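PDB 1YG2: gene activator AphA from Vibrio cholerae, which activates virulence genes of the cholera bacterium, probably by binding DNA through a winged-helix domain. Local coordinates for residues H5-V10 with Q38-E43; T9-R14 with Y19-E24; L113-L118 with D169-E174; Q130-A135 with L152-N157. All coordinates share one frame; numbering follows the deposited sequence.

Contact 1: residues H5-V10 with Q38-E43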
loop_
_atom_site.group_PDB
_atom_site.type_symbol
_atom_site.label_atom_id
_atom_site.label_comp_id
_atom_site.label_asym_id
_atom_site.label_seq_id
_atom_site.Cartn_x
_atom_site.Cartn_y
_atom_site.Cartn_z
ATOM N N HIS A 5 -13.740 12.599 5.143
ATOM C CA HIS A 5 -14.002 12.983 3.757
ATOM C C HIS A 5 -14.759 11.867 3.047
ATOM O O HIS A 5 -15.583 12.114 2.168
ATOM C CB HIS A 5 -12.703 13.296 3.021
ATOM C CG HIS A 5 -11.855 14.302 3.722
ATOM N ND1 HIS A 5 -10.769 13.947 4.500
ATOM C CD2 HIS A 5 -11.985 15.643 3.850
ATOM C CE1 HIS A 5 -10.275 15.024 5.078
ATOM N NE2 HIS A 5 -10.997 16.070 4.700
ATOM N N VAL A 6 -14.476 10.634 3.436
ATOM C CA VAL A 6 -15.158 9.495 2.847
ATOM C C VAL A 6 -16.635 9.607 3.219
ATOM O O VAL A 6 -17.509 9.327 2.407
ATOM C CB VAL A 6 -14.566 8.176 3.373
ATOM C CG1 VAL A 6 -15.429 6.989 2.923
ATOM C CG2 VAL A 6 -13.127 8.029 2.855
ATOM N N ILE A 7 -16.903 10.053 4.444
ATOM C CA ILE A 7 -18.269 10.229 4.927
ATOM C C ILE A 7 -18.912 11.464 4.289
ATOM O O ILE A 7 -20.082 11.432 3.897
ATOM C CB ILE A 7 -18.283 10.374 6.450
ATOM C CG1 ILE A 7 -17.754 9.086 7.086
ATOM C CG2 ILE A 7 -19.687 10.679 6.934
ATOM C CD1 ILE A 7 -17.457 9.220 8.571
ATOM N N LEU A 8 -18.158 12.550 4.173
ATOM C CA LEU A 8 -18.705 13.755 3.555
ATOM C C LEU A 8 -19.137 13.480 2.115
ATOM O O LEU A 8 -20.136 14.024 1.634
ATOM C CB LEU A 8 -17.671 14.885 3.588
ATOM C CG LEU A 8 -17.375 15.508 4.965
ATOM C CD1 LEU A 8 -16.391 16.662 4.837
ATOM C CD2 LEU A 8 -18.662 16.031 5.555
ATOM N N THR A 9 -18.381 12.636 1.423
ATOM C CA THR A 9 -18.687 12.296 0.033
ATOM C C THR A 9 -20.080 11.690 -0.064
ATOM O O THR A 9 -20.870 12.038 -0.940
ATOM C CB THR A 9 -17.679 11.279 -0.520
ATOM O OG1 THR A 9 -16.356 11.808 -0.390
ATOM C CG2 THR A 9 -17.974 10.980 -1.990
ATOM N N VAL A 10 -20.380 10.774 0.841
ATOM C CA VAL A 10 -21.688 10.148 0.841
ATOM C C VAL A 10 -22.762 11.229 0.948
ATOM O O VAL A 10 -23.670 11.304 0.126
ATOM C CB VAL A 10 -21.837 9.189 2.038
ATOM C CG1 VAL A 10 -23.242 8.606 2.071
ATOM C CG2 VAL A 10 -20.803 8.089 1.953
ATOM N N GLN A 38 -18.634 1.446 14.411
ATOM C CA GLN A 38 -18.221 2.200 15.582
ATOM C C GLN A 38 -17.464 3.447 15.136
ATOM O O GLN A 38 -17.937 4.570 15.310
ATOM C CB GLN A 38 -17.320 1.330 16.458
ATOM C CG GLN A 38 -17.632 1.389 17.943
ATOM C CD GLN A 38 -17.468 2.779 18.528
ATOM O OE1 GLN A 38 -18.247 3.687 18.235
ATOM N NE2 GLN A 38 -16.449 2.952 19.362
ATOM N N GLN A 39 -16.289 3.226 14.555
ATOM C CA GLN A 39 -15.438 4.302 14.066
ATOM C C GLN A 39 -16.258 5.320 13.287
ATOM O O GLN A 39 -16.074 6.526 13.443
ATOM C CB GLN A 39 -14.346 3.734 13.160
ATOM C CG GLN A 39 -13.449 2.713 13.826
ATOM C CD GLN A 39 -12.482 2.064 12.850
ATOM O OE1 GLN A 39 -12.891 1.440 11.869
ATOM N NE2 GLN A 39 -11.191 2.204 13.119
ATOM N N VAL A 40 -17.170 4.827 12.455
ATOM C CA VAL A 40 -18.012 5.696 11.651
ATOM C C VAL A 40 -18.888 6.600 12.518
ATOM O O VAL A 40 -18.902 7.820 12.325
ATOM C CB VAL A 40 -18.882 4.876 10.690
ATOM C CG1 VAL A 40 -19.872 5.776 9.978
ATOM C CG2 VAL A 40 -17.988 4.182 9.670
ATOM N N TYR A 41 -19.603 6.010 13.475
ATOM C CA TYR A 41 -20.458 6.793 14.367
ATOM C C TYR A 41 -19.627 7.802 15.143
ATOM O O TYR A 41 -20.021 8.953 15.305
ATOM C CB TYR A 41 -21.206 5.878 15.336
ATOM C CG TYR A 41 -22.399 5.233 14.694
ATOM C CD1 TYR A 41 -22.537 3.845 14.656
ATOM C CD2 TYR A 41 -23.370 6.009 14.069
ATOM C CE1 TYR A 41 -23.611 3.246 14.002
ATOM C CE2 TYR A 41 -24.446 5.421 13.418
ATOM C CZ TYR A 41 -24.556 4.041 13.385
ATOM O OH TYR A 41 -25.608 3.467 12.717
ATOM N N ARG A 42 -18.472 7.369 15.619
ATOM C CA ARG A 42 -17.604 8.263 16.360
ATOM C C ARG A 42 -17.164 9.447 15.494
ATOM O O ARG A 42 -17.146 10.584 15.964
ATOM C CB ARG A 42 -16.392 7.491 16.892
ATOM C CG ARG A 42 -16.750 6.546 18.045
ATOM C CD ARG A 42 -15.532 5.820 18.612
ATOM N NE ARG A 42 -14.996 4.834 17.677
ATOM C CZ ARG A 42 -14.043 3.956 17.979
ATOM N NH1 ARG A 42 -13.519 3.938 19.196
ATOM N NH2 ARG A 42 -13.618 3.091 17.068
ATOM N N GLU A 43 -16.837 9.184 14.229
ATOM C CA GLU A 43 -16.402 10.246 13.327
ATOM C C GLU A 43 -17.558 11.187 13.037
ATOM O O GLU A 43 -17.380 12.398 13.004
ATOM C CB GLU A 43 -15.872 9.662 12.015
ATOM C CG GLU A 43 -15.141 10.663 11.132
ATOM C CD GLU A 43 -13.947 11.304 11.833
ATOM O OE1 GLU A 43 -13.220 10.587 12.546
ATOM O OE2 GLU A 43 -13.727 12.521 11.664
#
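I7 supplies the first segment's whole share of this small interface and sets its CD1 methyl against V40 and E43, one helical turn apart on 38-43. Its CG1 branch stands anti to the carbonyl carbon (chi1 -63°) and continues almost straight to CD1 (chi2 168°), so the longer arm of the isoleucine spans the gap between the helices. The backbones lie well apart: I7 CA is 8.1 Å from V40 CA, and it is mainly side chains that bridge that distance.

The tightest approach is to the aliphatic part of E43. I7 CD1 sits 3.7 Å from E43 CG and 3.8 Å from E43 CB, lying against both methylenes. A bend at chi2 (58°) then turns the carboxylate aside, and E43 CD is already 5.2 Å from I7 CD1. Thus the glutamate offers hydrocarbon here, while its side chain also touches L3 and P4 near the start of helix 3-13. V40 is a looser neighbour, with its CG1 at 4.4 Å from I7 CD1 and its carbonyl O at 4.3 Å from the same methyl.

No hydrogen bond joins the segments; the contact is van der Waals packing, and the 108 Å² buried in all marks it as modest. F25 of helix 18-25 touches both I7 and V40, so a third helix joins the packing. Three helices converging on a shared apolar centre, here 3-13, 18-25 and 37-49, are the core of a winged-helix domain, in which the last of the three is commonly the DNA-recognition helix.

Contact 2: residues T9-R14 with Y19-E24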
loop_
_atom_site.group_PDB
_atom_site.type_symbol
_atom_site.label_atom_id
_atom_site.label_comp_id
_atom_site.label_asym_id
_atom_site.label_seq_id
_atom_site.Cartn_x
_atom_site.Cartn_y
_atom_site.Cartn_z
ATOM N N THR A 9 -18.381 12.636 1.423
ATOM C CA THR A 9 -18.687 12.296 0.033
ATOM C C THR A 9 -20.080 11.690 -0.064
ATOM O O THR A 9 -20.870 12.038 -0.940
ATOM C CB THR A 9 -17.679 11.279 -0.520
ATOM O OG1 THR A 9 -16.356 11.808 -0.390
ATOM C CG2 THR A 9 -17.974 10.980 -1.990
ATOM N N VAL A 10 -20.380 10.774 0.841
ATOM C CA VAL A 10 -21.688 10.148 0.841
ATOM C C VAL A 10 -22.762 11.229 0.948
ATOM O O VAL A 10 -23.670 11.304 0.126
ATOM C CB VAL A 10 -21.837 9.189 2.038
ATOM C CG1 VAL A 10 -23.242 8.606 2.071
ATOM C CG2 VAL A 10 -20.803 8.089 1.953
ATOM N N LEU A 11 -22.633 12.076 1.962
ATOM C CA LEU A 11 -23.604 13.132 2.204
ATOM C C LEU A 11 -23.668 14.192 1.124
ATOM O O LEU A 11 -24.643 14.926 1.038
ATOM C CB LEU A 11 -23.329 13.790 3.565
ATOM C CG LEU A 11 -23.498 12.839 4.755
ATOM C CD1 LEU A 11 -23.049 13.509 6.044
ATOM C CD2 LEU A 11 -24.965 12.416 4.856
ATOM N N SER A 12 -22.639 14.287 0.296
ATOM C CA SER A 12 -22.655 15.298 -0.756
ATOM C C SER A 12 -23.690 15.009 -1.840
ATOM O O SER A 12 -24.118 15.914 -2.547
ATOM C CB SER A 12 -21.274 15.433 -1.395
ATOM O OG SER A 12 -20.355 15.955 -0.459
ATOM N N THR A 13 -24.083 13.750 -1.982
ATOM C CA THR A 13 -25.080 13.409 -2.987
ATOM C C THR A 13 -26.481 13.528 -2.385
ATOM O O THR A 13 -27.394 14.028 -3.035
ATOM C CB THR A 13 -24.866 11.987 -3.532
ATOM O OG1 THR A 13 -25.018 11.037 -2.475
ATOM C CG2 THR A 13 -23.476 11.848 -4.103
ATOM N N ARG A 14 -26.643 13.093 -1.138
ATOM C CA ARG A 14 -27.938 13.170 -0.463
ATOM C C ARG A 14 -27.817 12.988 1.045
ATOM O O ARG A 14 -26.845 12.410 1.534
ATOM C CB ARG A 14 -28.884 12.097 -1.013
ATOM C CG ARG A 14 -28.316 10.681 -0.969
ATOM C CD ARG A 14 -29.355 9.644 -1.402
ATOM N NE ARG A 14 -28.778 8.312 -1.594
ATOM C CZ ARG A 14 -29.491 7.207 -1.811
ATOM N NH1 ARG A 14 -30.819 7.263 -1.865
ATOM N NH2 ARG A 14 -28.876 6.040 -1.978
ATOM N N TYR A 19 -27.641 4.904 9.671
ATOM C CA TYR A 19 -27.691 3.530 9.197
ATOM C C TYR A 19 -27.355 3.479 7.719
ATOM O O TYR A 19 -26.616 2.600 7.286
ATOM C CB TYR A 19 -29.075 2.933 9.441
ATOM N N ASP A 20 -27.902 4.415 6.945
ATOM C CA ASP A 20 -27.631 4.466 5.513
ATOM C C ASP A 20 -26.125 4.538 5.305
ATOM O O ASP A 20 -25.562 3.825 4.476
ATOM C CB ASP A 20 -28.257 5.707 4.866
ATOM C CG ASP A 20 -29.761 5.751 5.002
ATOM O OD1 ASP A 20 -30.399 4.689 4.838
ATOM O OD2 ASP A 20 -30.303 6.853 5.257
ATOM N N ILE A 21 -25.485 5.413 6.074
ATOM C CA ILE A 21 -24.049 5.626 5.991
ATOM C C ILE A 21 -23.239 4.383 6.346
ATOM O O ILE A 21 -22.328 4.010 5.614
ATOM C CB ILE A 21 -23.617 6.796 6.902
ATOM C CG1 ILE A 21 -24.366 8.069 6.499
ATOM C CG2 ILE A 21 -22.125 7.026 6.780
ATOM C CD1 ILE A 21 -24.153 9.233 7.451
ATOM N N THR A 22 -23.560 3.735 7.461
ATOM C CA THR A 22 -22.812 2.545 7.846
ATOM C C THR A 22 -23.035 1.418 6.846
ATOM O O THR A 22 -22.171 0.564 6.664
ATOM C CB THR A 22 -23.202 2.055 9.248
ATOM O OG1 THR A 22 -24.608 1.774 9.287
ATOM C CG2 THR A 22 -22.860 3.109 10.288
ATOM N N LYS A 23 -24.188 1.419 6.188
ATOM C CA LYS A 23 -24.483 0.385 5.203
ATOM C C LYS A 23 -23.543 0.521 4.006
ATOM O O LYS A 23 -23.249 -0.459 3.321
ATOM C CB LYS A 23 -25.928 0.486 4.748
ATOM N N GLU A 24 -23.084 1.744 3.752
ATOM C CA GLU A 24 -22.169 2.000 2.649
ATOM C C GLU A 24 -20.813 1.382 2.961
ATOM O O GLU A 24 -20.202 0.748 2.102
ATOM C CB GLU A 24 -21.989 3.506 2.426
ATOM C CG GLU A 24 -23.234 4.257 1.972
ATOM C CD GLU A 24 -23.788 3.734 0.665
ATOM O OE1 GLU A 24 -22.986 3.433 -0.246
ATOM O OE2 GLU A 24 -25.026 3.631 0.545
#
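I21 reaches toward L11 through its longer branch, which can be followed atom by atom. Its CB is still 5.2 Å from V10 CG1, too far for close contact. The next atom, CG1, is anti to the carbonyl carbon (chi1 -58°), and I21 CG1 stays just beyond contact with V10 CG1, at 4.6 Å. At the tip, I21 CD1 meets L11 CD2 at 4.2 Å, methyl to methyl, with the two side chains running at about a right angle. The shorter branch, CG2, turns instead to V40 of helix 37-49.

A second point of touch lies one turn further along helix 18-25: V10 CG1 is 4.4 Å from E24 CG, so the glutamate contributes a methylene to the apolar strip. At its far end, R14 NH2 and E24 OE2 are 5.2 Å apart, opposite charges that may attract weakly but form no salt bridge. Within 9-14 the hydroxyl of T13 bonds back to the chain, T13 OG1 lying 2.9 Å from V10 O and in its carbonyl plane.

I29 touches both V10 and E24, and I71 of the wing strand 69-71 packs on L11. Only four residues separate the segments, and this tight turn between the first two helices belongs to the helical bundle of the winged-helix fold.

Contact 3: residues L113-L118 with D169-E174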
loop_
_atom_site.group_PDB
_atom_site.type_symbol
_atom_site.label_atom_id
_atom_site.label_comp_id
_atom_site.label_asym_id
_atom_site.label_seq_id
_atom_site.Cartn_x
_atom_site.Cartn_y
_atom_site.Cartn_z
ATOM N N LEU A 113 5.651 -19.892 5.478
ATOM C CA LEU A 113 4.326 -20.306 5.908
ATOM C C LEU A 113 3.394 -19.112 6.057
ATOM O O LEU A 113 2.211 -19.192 5.732
ATOM C CB LEU A 113 4.422 -21.065 7.231
ATOM C CG LEU A 113 5.328 -22.298 7.202
ATOM C CD1 LEU A 113 5.409 -22.891 8.601
ATOM C CD2 LEU A 113 4.794 -23.324 6.205
ATOM N N GLN A 114 3.929 -18.003 6.551
ATOM C CA GLN A 114 3.127 -16.802 6.721
ATOM C C GLN A 114 2.769 -16.215 5.355
ATOM O O GLN A 114 1.721 -15.597 5.187
ATOM C CB GLN A 114 3.889 -15.771 7.558
ATOM C CG GLN A 114 4.104 -16.202 9.009
ATOM C CD GLN A 114 4.987 -15.242 9.798
ATOM O OE1 GLN A 114 4.712 -14.042 9.879
ATOM N NE2 GLN A 114 6.052 -15.776 10.390
ATOM N N LEU A 115 3.647 -16.421 4.378
ATOM C CA LEU A 115 3.420 -15.912 3.032
ATOM C C LEU A 115 2.367 -16.776 2.335
ATOM O O LEU A 115 1.358 -16.269 1.843
ATOM C CB LEU A 115 4.732 -15.930 2.240
ATOM C CG LEU A 115 4.789 -15.165 0.916
ATOM C CD1 LEU A 115 4.497 -13.691 1.149
ATOM C CD2 LEU A 115 6.163 -15.330 0.298
ATOM N N ALA A 116 2.608 -18.084 2.304
ATOM C CA ALA A 116 1.681 -19.018 1.675
ATOM C C ALA A 116 0.286 -18.819 2.250
ATOM O O ALA A 116 -0.712 -18.907 1.533
ATOM C CB ALA A 116 2.145 -20.449 1.902
ATOM N N GLU A 117 0.219 -18.540 3.545
ATOM C CA GLU A 117 -1.062 -18.319 4.191
ATOM C C GLU A 117 -1.767 -17.093 3.625
ATOM O O GLU A 117 -2.921 -17.179 3.216
ATOM C CB GLU A 117 -0.890 -18.130 5.697
ATOM C CG GLU A 117 -2.173 -17.676 6.377
ATOM C CD GLU A 117 -1.963 -16.478 7.283
ATOM O OE1 GLU A 117 -0.935 -15.785 7.119
ATOM O OE2 GLU A 117 -2.832 -16.226 8.149
ATOM N N LEU A 118 -1.077 -15.954 3.605
ATOM C CA LEU A 118 -1.676 -14.723 3.096
ATOM C C LEU A 118 -1.992 -14.759 1.601
ATOM O O LEU A 118 -2.796 -13.965 1.108
ATOM C CB LEU A 118 -0.779 -13.518 3.411
ATOM C CG LEU A 118 -0.889 -12.933 4.826
ATOM C CD1 LEU A 118 0.008 -11.716 4.948
ATOM C CD2 LEU A 118 -2.331 -12.533 5.118
ATOM N N ASP A 169 3.774 -15.726 -5.323
ATOM C CA ASP A 169 4.086 -17.029 -5.901
ATOM C C ASP A 169 5.534 -17.053 -6.364
ATOM O O ASP A 169 6.230 -18.049 -6.186
ATOM C CB ASP A 169 3.183 -17.350 -7.093
ATOM C CG ASP A 169 1.763 -17.678 -6.685
ATOM O OD1 ASP A 169 1.551 -18.107 -5.527
ATOM O OD2 ASP A 169 0.859 -17.516 -7.537
ATOM N N GLU A 170 5.996 -15.960 -6.971
ATOM C CA GLU A 170 7.381 -15.915 -7.429
ATOM C C GLU A 170 8.336 -16.089 -6.258
ATOM O O GLU A 170 9.351 -16.772 -6.372
ATOM C CB GLU A 170 7.683 -14.598 -8.141
ATOM C CG GLU A 170 7.153 -14.543 -9.548
ATOM C CD GLU A 170 7.697 -13.366 -10.322
ATOM O OE1 GLU A 170 8.910 -13.079 -10.219
ATOM O OE2 GLU A 170 6.914 -12.733 -11.050
ATOM N N VAL A 171 8.011 -15.467 -5.133
ATOM C CA VAL A 171 8.852 -15.583 -3.952
ATOM C C VAL A 171 8.799 -17.015 -3.441
ATOM O O VAL A 171 9.831 -17.625 -3.172
ATOM C CB VAL A 171 8.378 -14.651 -2.827
ATOM C CG1 VAL A 171 9.182 -14.922 -1.560
ATOM C CG2 VAL A 171 8.526 -13.196 -3.258
ATOM N N LEU A 172 7.585 -17.542 -3.312
ATOM C CA LEU A 172 7.381 -18.904 -2.830
ATOM C C LEU A 172 8.213 -19.901 -3.613
ATOM O O LEU A 172 8.686 -20.891 -3.056
ATOM C CB LEU A 172 5.899 -19.272 -2.907
ATOM C CG LEU A 172 5.045 -18.444 -1.946
ATOM C CD1 LEU A 172 3.581 -18.774 -2.117
ATOM C CD2 LEU A 172 5.487 -18.719 -0.521
ATOM N N ALA A 173 8.405 -19.630 -4.899
ATOM C CA ALA A 173 9.197 -20.508 -5.748
ATOM C C ALA A 173 10.674 -20.407 -5.394
ATOM O O ALA A 173 11.335 -21.420 -5.180
ATOM C CB ALA A 173 8.990 -20.151 -7.209
ATOM N N GLU A 174 11.190 -19.183 -5.337
ATOM C CA GLU A 174 12.593 -18.962 -5.013
ATOM C C GLU A 174 12.967 -19.563 -3.668
ATOM O O GLU A 174 14.073 -20.074 -3.490
ATOM C CB GLU A 174 12.907 -17.466 -4.987
ATOM C CG GLU A 174 12.784 -16.767 -6.327
ATOM C CD GLU A 174 13.730 -17.322 -7.371
ATOM O OE1 GLU A 174 14.931 -17.490 -7.071
ATOM O OE2 GLU A 174 13.266 -17.588 -8.499
#
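Where L115 meets V171 and L172 no ring, amide or carboxylate enters, so there are no faces or edges to compare; the flat groups stand around the contact. W164, further back on helix 145-177, touches L115 and L118, and the carboxylate of D169 is turned to R123, with which it forms a salt bridge. Between the helices, methyls of branched side chains do the work. L115 holds CG anti to its own amide nitrogen (chi1 -167°), which sends CD2 out between two partners: L115 CD2 is 3.6 Å from V171 CG1 and equally 3.6 Å from L172 CD2.

The axes of 113-118 and 169-174 come within 10.3 Å of each other and run at 149°, nearly antiparallel, as expected of the two long helices 108-136 and 145-177 that pair into a helical hairpin in the C-terminal region. L115 and V171 meet at about a right angle. L172 CD2 has a second resting place against the backbone and CB of the alanine, 4.1 Å from A116 N and 4.5 Å from A116 CB. L100 of helix 95-101 packs on V171, and Q85 of the second subunit on Q114.

Contact 4: residues Q130-A135 with L152-N157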
loop_
_atom_site.group_PDB
_atom_site.type_symbol
_atom_site.label_atom_id
_atom_site.label_comp_id
_atom_site.label_asym_id
_atom_site.label_seq_id
_atom_site.Cartn_x
_atom_site.Cartn_y
_atom_site.Cartn_z
ATOM N N GLN A 130 -14.249 -10.807 -7.785
ATOM C CA GLN A 130 -14.625 -11.173 -9.145
ATOM C C GLN A 130 -16.092 -11.569 -9.200
ATOM O O GLN A 130 -16.795 -11.243 -10.156
ATOM C CB GLN A 130 -13.742 -12.309 -9.655
ATOM C CG GLN A 130 -12.303 -11.883 -9.838
ATOM C CD GLN A 130 -11.412 -13.015 -10.277
ATOM O OE1 GLN A 130 -11.445 -14.104 -9.702
ATOM N NE2 GLN A 130 -10.596 -12.764 -11.294
ATOM N N GLU A 131 -16.552 -12.257 -8.161
ATOM C CA GLU A 131 -17.949 -12.672 -8.079
ATOM C C GLU A 131 -18.827 -11.440 -8.063
ATOM O O GLU A 131 -19.847 -11.373 -8.754
ATOM C CB GLU A 131 -18.204 -13.474 -6.802
ATOM C CG GLU A 131 -17.691 -14.903 -6.854
ATOM C CD GLU A 131 -18.064 -15.718 -5.618
ATOM O OE1 GLU A 131 -19.250 -15.674 -5.206
ATOM O OE2 GLU A 131 -17.172 -16.410 -5.069
ATOM N N ILE A 132 -18.428 -10.461 -7.261
ATOM C CA ILE A 132 -19.189 -9.229 -7.150
ATOM C C ILE A 132 -19.214 -8.467 -8.460
ATOM O O ILE A 132 -20.262 -7.984 -8.862
ATOM C CB ILE A 132 -18.613 -8.328 -6.050
ATOM C CG1 ILE A 132 -18.843 -8.988 -4.691
ATOM C CG2 ILE A 132 -19.259 -6.943 -6.115
ATOM C CD1 ILE A 132 -18.020 -8.394 -3.576
ATOM N N GLU A 133 -18.070 -8.372 -9.134
ATOM C CA GLU A 133 -18.005 -7.646 -10.400
ATOM C C GLU A 133 -18.923 -8.252 -11.466
ATOM O O GLU A 133 -19.677 -7.537 -12.123
ATOM C CB GLU A 133 -16.565 -7.599 -10.927
ATOM C CG GLU A 133 -16.434 -6.903 -12.282
ATOM C CD GLU A 133 -14.997 -6.822 -12.785
ATOM O OE1 GLU A 133 -14.205 -7.744 -12.500
ATOM O OE2 GLU A 133 -14.658 -5.847 -13.490
ATOM N N ALA A 134 -18.864 -9.569 -11.633
ATOM C CA ALA A 134 -19.700 -10.237 -12.628
ATOM C C ALA A 134 -21.185 -10.036 -12.333
ATOM O O ALA A 134 -21.993 -9.834 -13.241
ATOM C CB ALA A 134 -19.372 -11.726 -12.669
ATOM N N ALA A 135 -21.532 -10.066 -11.053
ATOM C CA ALA A 135 -22.914 -9.926 -10.621
ATOM C C ALA A 135 -23.527 -8.529 -10.681
ATOM O O ALA A 135 -24.710 -8.394 -10.996
ATOM C CB ALA A 135 -23.061 -10.489 -9.215
ATOM N N LEU A 152 -14.944 0.875 -10.469
ATOM C CA LEU A 152 -13.519 1.173 -10.527
ATOM C C LEU A 152 -12.818 0.962 -9.178
ATOM O O LEU A 152 -11.704 0.443 -9.137
ATOM C CB LEU A 152 -13.311 2.602 -11.040
ATOM C CG LEU A 152 -13.648 2.800 -12.525
ATOM C CD1 LEU A 152 -13.684 4.285 -12.858
ATOM C CD2 LEU A 152 -12.619 2.075 -13.392
ATOM N N THR A 153 -13.453 1.349 -8.072
ATOM C CA THR A 153 -12.816 1.145 -6.777
ATOM C C THR A 153 -12.689 -0.351 -6.523
ATOM O O THR A 153 -11.698 -0.807 -5.956
ATOM C CB THR A 153 -13.604 1.782 -5.627
ATOM O OG1 THR A 153 -14.899 1.186 -5.552
ATOM C CG2 THR A 153 -13.719 3.288 -5.836
ATOM N N LEU A 154 -13.694 -1.115 -6.947
ATOM C CA LEU A 154 -13.647 -2.566 -6.776
ATOM C C LEU A 154 -12.474 -3.106 -7.601
ATOM O O LEU A 154 -11.674 -3.912 -7.121
ATOM C CB LEU A 154 -14.961 -3.221 -7.256
ATOM C CG LEU A 154 -14.975 -4.758 -7.296
ATOM C CD1 LEU A 154 -14.673 -5.303 -5.923
ATOM C CD2 LEU A 154 -16.326 -5.271 -7.762
ATOM N N ARG A 155 -12.365 -2.637 -8.840
ATOM C CA ARG A 155 -11.304 -3.087 -9.736
ATOM C C ARG A 155 -9.897 -2.842 -9.190
ATOM O O ARG A 155 -8.966 -3.577 -9.521
ATOM C CB ARG A 155 -11.428 -2.393 -11.098
ATOM C CG ARG A 155 -12.785 -2.538 -11.775
ATOM C CD ARG A 155 -12.795 -3.660 -12.766
ATOM N NE ARG A 155 -11.636 -3.587 -13.649
ATOM C CZ ARG A 155 -11.060 -4.660 -14.173
ATOM N NH1 ARG A 155 -11.558 -5.863 -13.898
ATOM N NH2 ARG A 155 -9.973 -4.544 -14.927
ATOM N N ARG A 156 -9.727 -1.818 -8.359
ATOM C CA ARG A 156 -8.394 -1.533 -7.826
ATOM C C ARG A 156 -7.875 -2.655 -6.929
ATOM O O ARG A 156 -6.728 -3.080 -7.063
ATOM C CB ARG A 156 -8.386 -0.217 -7.044
ATOM C CG ARG A 156 -6.983 0.337 -6.850
ATOM C CD ARG A 156 -6.837 1.123 -5.562
ATOM N NE ARG A 156 -5.843 0.491 -4.701
ATOM C CZ ARG A 156 -6.132 -0.266 -3.649
ATOM N NH1 ARG A 156 -7.396 -0.478 -3.310
ATOM N NH2 ARG A 156 -5.157 -0.841 -2.956
ATOM N N ASN A 157 -8.712 -3.132 -6.010
ATOM C CA ASN A 157 -8.303 -4.207 -5.102
ATOM C C ASN A 157 -7.919 -5.393 -5.935
ATOM O O ASN A 157 -6.910 -6.050 -5.701
ATOM C CB ASN A 157 -9.453 -4.671 -4.211
ATOM C CG ASN A 157 -10.039 -3.570 -3.393
ATOM O OD1 ASN A 157 -9.407 -3.069 -2.461
ATOM N ND2 ASN A 157 -11.262 -3.175 -3.731
#
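R155 NH1 donates to E133 OE2 over 3.1 Å, the one hydrogen bond between the segments and part of a salt bridge. The bond is bent, with an N-H...O angle of 138°, and although OE2 receives it on its syn side, the oxygen lies 28° out of the guanidinium plane. The carboxylate and guanidinium are turned 38° against each other, so they do not form a flat two-bond pairing. E133 OE1 lies at the guanidinium edge, yet at 3.5 Å from R155 NH1 it adds no second hydrogen bond. R155 CD also lies close to E133 OE2, at 3.0 Å, which is short for carbon and oxygen and should be read with caution. The chain of R155, bent at chi2 and chi3, meets an extended glutamate whose CG is anti to the backbone N.

Beside this polar pair runs an apolar one. L154 points CD2 across the gap into the notch between I132 and E133: L154 CD2 is 3.8 Å from I132 CG2, also 3.8 Å from E133 N, and 3.9 Å from E133 CB. Y129 and Y137 also touch the leucine, and Y31 touches I132.

R155 has a second carboxylate partner, for its NH2 forms a salt bridge with E170 of the second subunit. One guanidinium therefore serves two acids, E133 within the chain and E170 across the dimer. Such sharing would probably favour the ionised form of both carboxylates, and it couples the pairing of helices 108-136 and 145-177 to the association of the subunits.

From the N terminus, helix 3-13 starts two closures at once: contact 2 brings back helix 18-25 after a short turn, and contact 1, whose loop spans that of contact 2, brings back helix 37-49. They share T9 and V10, and their centres are 8 Å apart, within the PadR-like region. The chain then passes the two-stranded wing and helices 73-84 and 95-101 before helix 108-136 opens contact 3. Contact 4 lies within that longer loop, since both its segments fall between 118 and 169; both contacts join helices 108-136 and 145-177, with centres about 25 Å apart. Contacts 1 and 3 sit on opposite sides of the chain's centre, and all four touch the second subunit.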